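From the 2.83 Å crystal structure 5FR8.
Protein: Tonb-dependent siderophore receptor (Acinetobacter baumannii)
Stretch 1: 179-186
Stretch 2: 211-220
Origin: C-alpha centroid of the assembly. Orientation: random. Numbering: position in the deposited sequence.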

ATOM      1  N   ASP A 179     -20.762  -2.352  19.397  1.00 77.80           N
ATOM      2  CA  ASP A 179     -20.848  -0.922  19.618  1.00 74.51           C
ATOM      3  C   ASP A 179     -21.676  -0.254  18.501  1.00 76.84           C
ATOM      4  O   ASP A 179     -21.435  -0.451  17.310  1.00 73.32           O
ATOM      5  CB  ASP A 179     -19.453  -0.316  19.736  1.00 70.02           C
ATOM      6  CG  ASP A 179     -19.484   1.117  20.199  1.00 70.35           C
ATOM      7  OD1 ASP A 179     -20.522   1.773  20.015  1.00 72.80           O
ATOM      8  OD2 ASP A 179     -18.475   1.609  20.742  1.00 72.08           O
ATOM      9  N   SER A 180     -22.658   0.527  18.937  1.00 81.53           N
ATOM     10  CA  SER A 180     -23.589   1.238  18.081  1.00 82.96           C
ATOM     11  C   SER A 180     -22.901   2.221  17.167  1.00 82.82           C
ATOM     12  O   SER A 180     -23.400   2.497  16.074  1.00 80.14           O
ATOM     13  CB  SER A 180     -24.579   2.012  18.959  1.00 90.09           C
ATOM     14  OG  SER A 180     -24.871   3.278  18.393  1.00 92.77           O
ATOM     15  N   LYS A 181     -21.755   2.743  17.616  1.00 83.15           N
ATOM     16  CA  LYS A 181     -21.033   3.805  16.895  1.00 82.55           C
ATOM     17  C   LYS A 181     -20.032   3.293  15.815  1.00 80.96           C
ATOM     18  O   LYS A 181     -19.516   4.065  14.983  1.00 74.96           O
ATOM     19  CB  LYS A 181     -20.336   4.732  17.907  1.00 80.96           C
ATOM     20  CG  LYS A 181     -21.306   5.557  18.758  1.00 85.71           C
ATOM     21  CD  LYS A 181     -20.792   5.815  20.172  1.00 84.23           C
ATOM     22  CE  LYS A 181     -21.873   5.507  21.196  1.00 89.83           C
ATOM     23  NZ  LYS A 181     -21.333   5.467  22.581  1.00 93.47           N
ATOM     24  N   GLU A 182     -19.754   1.996  15.822  1.00 79.09           N
ATOM     25  CA  GLU A 182     -18.891   1.425  14.789  1.00 78.90           C
ATOM     26  C   GLU A 182     -19.759   0.906  13.623  1.00 76.71           C
ATOM     27  O   GLU A 182     -20.887   0.410  13.829  1.00 76.98           O
ATOM     28  CB  GLU A 182     -17.986   0.341  15.402  1.00 80.36           C
ATOM     29  CG  GLU A 182     -16.867   0.921  16.272  1.00 77.67           C
ATOM     30  CD  GLU A 182     -16.027  -0.136  16.974  1.00 76.65           C
ATOM     31  OE1 GLU A 182     -16.502  -1.285  17.095  1.00 72.35           O
ATOM     32  OE2 GLU A 182     -14.886   0.188  17.410  1.00 78.29           O
ATOM     33  N   GLY A 183     -19.260   1.064  12.402  1.00 68.00           N
ATOM     34  CA  GLY A 183     -20.047   0.715  11.204  1.00 66.96           C
ATOM     35  C   GLY A 183     -20.153  -0.784  10.914  1.00 66.09           C
ATOM     36  O   GLY A 183     -19.168  -1.511  10.955  1.00 63.73           O
ATOM     37  N   SER A 184     -21.354  -1.260  10.621  1.00 70.12           N
ATOM     38  CA  SER A 184     -21.507  -2.627  10.160  1.00 70.85           C
ATOM     39  C   SER A 184     -21.196  -2.642   8.683  1.00 65.80           C
ATOM     40  O   SER A 184     -21.086  -1.588   8.060  1.00 63.51           O
ATOM     41  CB  SER A 184     -22.909  -3.166  10.453  1.00 78.23           C
ATOM     42  OG  SER A 184     -23.837  -2.116  10.646  1.00 80.02           O
ATOM     43  N   SER A 185     -21.010  -3.831   8.128  1.00 66.21           N
ATOM     44  CA  SER A 185     -20.483  -3.966   6.756  1.00 67.12           C
ATOM     45  C   SER A 185     -21.194  -5.120   6.050  1.00 70.16           C
ATOM     46  O   SER A 185     -21.590  -6.101   6.710  1.00 71.56           O
ATOM     47  CB  SER A 185     -18.954  -4.190   6.782  1.00 62.84           C
ATOM     48  OG  SER A 185     -18.426  -4.569   5.516  1.00 66.97           O
ATOM     49  N   ASN A 186     -21.344  -5.005   4.723  1.00 68.84           N
ATOM     50  CA  ASN A 186     -22.056  -6.017   3.932  1.00 68.15           C
ATOM     51  C   ASN A 186     -21.558  -6.210   2.507  1.00 66.12           C
ATOM     52  O   ASN A 186     -21.427  -5.255   1.752  1.00 65.63           O
ATOM     53  CB  ASN A 186     -23.527  -5.677   3.900  1.00 69.70           C
ATOM     54  CG  ASN A 186     -24.152  -5.757   5.272  1.00 73.69           C
ATOM     55  OD1 ASN A 186     -24.160  -6.818   5.912  1.00 72.05           O
ATOM     56  ND2 ASN A 186     -24.655  -4.623   5.750  1.00 74.33           N
ATOM     57  N   LYS A 211     -20.393  -2.596   0.889  1.00 63.11           N
ATOM     58  CA  LYS A 211     -20.775  -1.370   1.571  1.00 63.31           C
ATOM     59  C   LYS A 211     -20.436  -1.520   3.056  1.00 64.10           C
ATOM     60  O   LYS A 211     -21.082  -2.283   3.767  1.00 70.73           O
ATOM     61  CB  LYS A 211     -22.270  -1.101   1.380  1.00 66.45           C
ATOM     62  CG  LYS A 211     -22.794   0.061   2.221  1.00 73.25           C
ATOM     63  CD  LYS A 211     -24.138   0.622   1.762  1.00 74.03           C
ATOM     64  CE  LYS A 211     -24.782   1.439   2.876  1.00 78.87           C
ATOM     65  NZ  LYS A 211     -25.591   2.583   2.366  1.00 83.46           N
ATOM     66  N   THR A 212     -19.405  -0.827   3.515  1.00 61.55           N
ATOM     67  CA  THR A 212     -19.078  -0.829   4.928  1.00 64.56           C
ATOM     68  C   THR A 212     -19.435   0.534   5.480  1.00 62.17           C
ATOM     69  O   THR A 212     -18.893   1.540   5.044  1.00 62.03           O
ATOM     70  CB  THR A 212     -17.577  -1.120   5.184  1.00 67.18           C
ATOM     71  OG1 THR A 212     -16.789   0.027   4.846  1.00 72.50           O
ATOM     72  CG2 THR A 212     -17.104  -2.314   4.367  1.00 65.01           C
ATOM     73  N   GLU A 213     -20.363   0.578   6.421  1.00 64.63           N
ATOM     74  CA  GLU A 213     -20.881   1.867   6.869  1.00 67.96           C
ATOM     75  C   GLU A 213     -19.764   2.598   7.590  1.00 64.72           C
ATOM     76  O   GLU A 213     -18.821   1.991   8.050  1.00 66.67           O
ATOM     77  CB  GLU A 213     -22.085   1.713   7.795  1.00 73.62           C
ATOM     78  CG  GLU A 213     -23.423   1.350   7.180  1.00 80.55           C
ATOM     79  CD  GLU A 213     -24.559   1.485   8.228  1.00100.81           C
ATOM     80  OE1 GLU A 213     -24.263   1.780   9.419  1.00108.68           O
ATOM     81  OE2 GLU A 213     -25.758   1.294   7.902  1.00104.36           O
ATOM     82  N   ALA A 214     -19.867   3.909   7.687  1.00 66.87           N
ATOM     83  CA  ALA A 214     -18.857   4.692   8.382  1.00 63.57           C
ATOM     84  C   ALA A 214     -19.005   4.512   9.862  1.00 64.00           C
ATOM     85  O   ALA A 214     -20.024   4.037  10.347  1.00 60.76           O
ATOM     86  CB  ALA A 214     -19.001   6.169   8.048  1.00 66.58           C
ATOM     87  N   ASP A 215     -17.953   4.884  10.573  1.00 68.35           N
ATOM     88  CA  ASP A 215     -18.026   5.056  12.002  1.00 71.08           C
ATOM     89  C   ASP A 215     -18.683   6.408  12.252  1.00 76.05           C
ATOM     90  O   ASP A 215     -18.538   7.341  11.444  1.00 70.59           O
ATOM     91  CB  ASP A 215     -16.631   5.019  12.614  1.00 71.24           C
ATOM     92  CG  ASP A 215     -16.002   3.648  12.530  1.00 71.17           C
ATOM     93  OD1 ASP A 215     -16.757   2.670  12.305  1.00 71.97           O
ATOM     94  OD2 ASP A 215     -14.768   3.544  12.721  1.00 69.22           O
ATOM     95  N   ASP A 216     -19.412   6.508  13.364  1.00 73.23           N
ATOM     96  CA  ASP A 216     -20.082   7.740  13.702  1.00 73.58           C
ATOM     97  C   ASP A 216     -19.116   8.890  13.789  1.00 70.18           C
ATOM     98  O   ASP A 216     -17.893   8.725  13.888  1.00 76.87           O
ATOM     99  CB  ASP A 216     -20.844   7.602  15.012  1.00 79.36           C
ATOM    100  CG  ASP A 216     -21.987   6.602  14.919  1.00 85.54           C
ATOM    101  OD1 ASP A 216     -22.249   6.073  13.811  1.00 95.21           O
ATOM    102  OD2 ASP A 216     -22.626   6.344  15.954  1.00 87.91           O
ATOM    103  N   VAL A 217     -19.673  10.077  13.717  1.00 70.03           N
ATOM    104  CA  VAL A 217     -18.858  11.245  13.816  1.00 73.32           C
ATOM    105  C   VAL A 217     -18.245  11.290  15.204  1.00 72.51           C
ATOM    106  O   VAL A 217     -17.082  11.631  15.359  1.00 72.10           O
ATOM    107  CB  VAL A 217     -19.682  12.514  13.634  1.00 78.82           C
ATOM    108  CG1 VAL A 217     -18.769  13.667  13.228  1.00 81.06           C
ATOM    109  CG2 VAL A 217     -20.782  12.277  12.617  1.00 82.39           C
ATOM    110  N   ASP A 218     -19.048  10.941  16.205  1.00 73.20           N
ATOM    111  CA  ASP A 218     -18.727  11.220  17.601  1.00 73.90           C
ATOM    112  C   ASP A 218     -18.137  10.007  18.342  1.00 73.85           C
ATOM    113  O   ASP A 218     -18.018  10.016  19.558  1.00 74.19           O
ATOM    114  CB  ASP A 218     -19.965  11.799  18.328  1.00 75.45           C
ATOM    115  CG  ASP A 218     -21.160  10.823  18.396  1.00 77.59           C
ATOM    116  OD1 ASP A 218     -21.134   9.765  17.717  1.00 69.45           O
ATOM    117  OD2 ASP A 218     -22.140  11.133  19.152  1.00 83.89           O
ATOM    118  N   ILE A 219     -17.745   8.976  17.600  1.00 74.35           N
ATOM    119  CA  ILE A 219     -17.253   7.745  18.216  1.00 72.28           C
ATOM    120  C   ILE A 219     -16.101   8.009  19.189  1.00 71.33           C
ATOM    121  O   ILE A 219     -16.017   7.368  20.242  1.00 71.45           O
ATOM    122  CB  ILE A 219     -16.821   6.701  17.157  1.00 68.04           C
ATOM    123  CG1 ILE A 219     -16.338   5.419  17.855  1.00 67.13           C
ATOM    124  CG2 ILE A 219     -15.727   7.268  16.276  1.00 66.35           C
ATOM    125  CD1 ILE A 219     -16.342   4.181  16.983  1.00 66.28           C
ATOM    126  N   ASN A 220     -15.229   8.957  18.842  1.00 70.59           N
ATOM    127  CA  ASN A 220     -14.001   9.209  19.616  1.00 65.78           C
ATOM    128  C   ASN A 220     -14.119  10.282  20.681  1.00 66.13           C
ATOM    129  O   ASN A 220     -13.119  10.679  21.232  1.00 66.61           O
ATOM    130  CB  ASN A 220     -12.878   9.628  18.684  1.00 62.41           C
ATOM    131  CG  ASN A 220     -12.363   8.480  17.848  1.00 59.51           C
ATOM    132  OD1 ASN A 220     -12.092   7.405  18.353  1.00 57.53           O
ATOM    133  ND2 ASN A 220     -12.224   8.713  16.558  1.00 60.36           N
TER

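Two antiparallel segments can stay paired after regular sheet geometry has ended, provided that backbone groups keep finding partners, and this receptor offers a compact example. Ser185 and Asn186, at the start of a strand that continues later in the chain, pair antiparallel with Thr212 and Lys211, at the end of one that begins earlier. Asn186 and Lys211 are the hydrogen-bonded pair: Asn186 N donates to Lys211 O (2.9 Å) and Lys211 N to Asn186 O (3.0 Å). Ser185 and Thr212 form the non-hydrogen-bonded pair, their CA atoms only 3.9 Å apart. Just beyond the strands, Glu213 N donates to Ser184 O at 2.8 Å, extending the ladder into the loops. Farther along, Asp216 N reaches Lys181 O at 2.9 Å in a nearly linear bond. That carbonyl belongs to a type I turn from Asp179 to Glu182, whose closing bond, Glu182 N to Asp179 O, is weak at 3.3 Å; Asp179 OD1 reinforces the turn by accepting from Lys181 N at 2.9 Å.

Between these backbone links a side chain takes over. Asp215, with chi1 in the m well, brings OD1 to within 3.0 Å of Gly183 N, so a buried carboxylate serves a buried amide. Gly183 suits this position sterically: an ideal CB on Gly183 would lie 2.1 Å from Glu213 O and 2.7 Å from Ala214 O, both clashes, whereas Gly183 CA packs 3.4 Å from Ala214 O.

The apolar component centres on Ile219. The extended side chain of Ile219, t at both chi angles, sets Ile219 CD1 3.4 Å from Glu182 CG, placing a methyl group against the aliphatic part of a residue whose carboxylate oxygens are hydrogen-bonded elsewhere in the structure. Lys181 likewise contributes its hydrocarbon portion: Lys181 CB lies 4.1 Å from Ile219 CG1, while the end of the chain leads away. Together the two stretches bury 569 Å².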